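PDB 3FLJ: SnoaL-like domain-containing protein from Silicibacter pomeroyi, which is of unknown function but adopts a cystatin-like fold of the SnoaL-like family, whose cone-shaped fold in relatives commonly encloses a ligand or substrate pocket. Local coordinates for residues 110-113 and 114-118. Sequence-based numbering, arbitrary orientation. Where two conformers were deposited one is given.
Sequences TLNE and GGLIQ
N112 bonds to L116 and Q118 across the loop through its backbone and both ends of its amide. Among the main-chain bonds, N112 N donates to L116 O (3.0 Å), Q118 N to T110 O, and G115 N to N112 O, closing a type I turn from N112 to G115.

CG of N112 lies between the backbone N and the carbonyl carbon (chi1 63°), which brings the amide back over the turn. There OD1 accepts L116 N at 3.0 Å, from above the amide carbonyl plane, while ND2 donates nearly straight to Q118 OE1 at 3.3 Å, close to the N112 amide plane. The two amide planes stand 57° apart, and the other end of the Q118 amide, NE2, is hydrogen-bonded to D46. Were N112 an alanine, L116 N and Q118 OE1 would probably lose these partners and the turn its side-chain brace.

Apolar contact is slight because the side chains of the non-hydrogen-bonded antiparallel pair L111 and I117 diverge; L111 CD2 still meets I117 CG1 at 4.0 Å, and both residues touch T23 of helix 22-31.

The whole is a 3:5 beta hairpin linking strands 101-111 and 117-125 of the curved cystatin-like sheet: a type I turn followed by a G1 beta bulge, with G115 at the bulge position, where positive phi (83°) favours glycine.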
loop_
_atom_site.group_PDB
_atom_site.type_symbol
_atom_site.label_atom_id
_atom_site.label_comp_id
_atom_site.label_asym_id
_atom_site.label_seq_id
_atom_site.Cartn_x
_atom_site.Cartn_y
_atom_site.Cartn_z
ATOM N N THR A 110 7.709 7.359 -7.891
ATOM C CA THR A 110 8.957 8.120 -7.826
ATOM C C THR A 110 9.141 8.734 -9.215
ATOM O O THR A 110 9.192 7.997 -10.214
ATOM C CB THR A 110 10.172 7.261 -7.472
ATOM O OG1 THR A 110 9.856 6.450 -6.333
ATOM C CG2 THR A 110 11.383 8.157 -7.150
ATOM N N LEU A 111 9.198 10.068 -9.276
ATOM C CA LEU A 111 9.412 10.796 -10.532
ATOM C C LEU A 111 10.905 11.047 -10.721
ATOM O O LEU A 111 11.654 11.137 -9.742
ATOM C CB LEU A 111 8.647 12.129 -10.555
ATOM C CG LEU A 111 7.121 12.059 -10.331
ATOM C CD1 LEU A 111 6.517 13.473 -10.241
ATOM C CD2 LEU A 111 6.414 11.234 -11.408
ATOM N N ASN A 112 11.329 11.136 -11.981
ATOM C CA ASN A 112 12.734 11.477 -12.342
ATOM C C ASN A 112 12.854 13.004 -12.526
ATOM O O ASN A 112 11.834 13.700 -12.394
ATOM C CB ASN A 112 13.231 10.655 -13.559
ATOM C CG ASN A 112 12.454 10.915 -14.856
ATOM O OD1 ASN A 112 11.782 11.933 -15.032
ATOM N ND2 ASN A 112 12.560 9.972 -15.777
ATOM N N GLU A 113 14.064 13.501 -12.839
ATOM C CA GLU A 113 14.348 14.942 -13.083
ATOM C C GLU A 113 13.428 15.547 -14.154
ATOM O O GLU A 113 13.026 16.701 -14.061
ATOM C CB GLU A 113 15.830 15.135 -13.498
ATOM C CG GLU A 113 16.296 16.600 -13.697
ATOM C CD GLU A 113 17.760 16.735 -14.115
ATOM O OE1 GLU A 113 18.606 15.913 -13.712
ATOM O OE2 GLU A 113 18.064 17.692 -14.849
ATOM N N GLY A 114 13.126 14.750 -15.185
ATOM C CA GLY A 114 12.235 15.155 -16.281
ATOM C C GLY A 114 10.735 15.126 -15.962
ATOM O O GLY A 114 9.929 15.453 -16.832
ATOM N N GLY A 115 10.348 14.724 -14.744
ATOM C CA GLY A 115 8.950 14.675 -14.324
ATOM C C GLY A 115 8.160 13.438 -14.727
ATOM O O GLY A 115 6.982 13.391 -14.443
ATOM N N LEU A 116 8.801 12.454 -15.370
ATOM C CA LEU A 116 8.151 11.209 -15.805
ATOM C C LEU A 116 8.236 10.171 -14.686
ATOM O O LEU A 116 9.100 10.266 -13.801
ATOM C CB LEU A 116 8.801 10.680 -17.095
ATOM C CG LEU A 116 8.756 11.617 -18.312
ATOM C CD1 LEU A 116 9.531 11.042 -19.503
ATOM C CD2 LEU A 116 7.327 11.957 -18.733
ATOM N N ILE A 117 7.346 9.176 -14.744
ATOM C CA ILE A 117 7.277 8.109 -13.748
ATOM C C ILE A 117 8.461 7.155 -13.963
ATOM O O ILE A 117 8.539 6.500 -15.005
ATOM C CB ILE A 117 5.922 7.337 -13.807
ATOM C CG1 ILE A 117 4.743 8.303 -13.535
ATOM C CG2 ILE A 117 5.914 6.181 -12.804
ATOM C CD1 ILE A 117 3.363 7.686 -13.699
ATOM N N GLN A 118 9.367 7.106 -12.975
ATOM C CA GLN A 118 10.569 6.259 -13.004
ATOM C C GLN A 118 10.307 4.918 -12.306
ATOM O O GLN A 118 10.727 3.890 -12.816
ATOM C CB GLN A 118 11.755 6.978 -12.349
ATOM C CG GLN A 118 13.127 6.301 -12.551
ATOM C CD GLN A 118 13.563 6.235 -14.026
ATOM O OE1 GLN A 118 13.967 7.242 -14.616
ATOM N NE2 GLN A 118 13.487 5.038 -14.614
#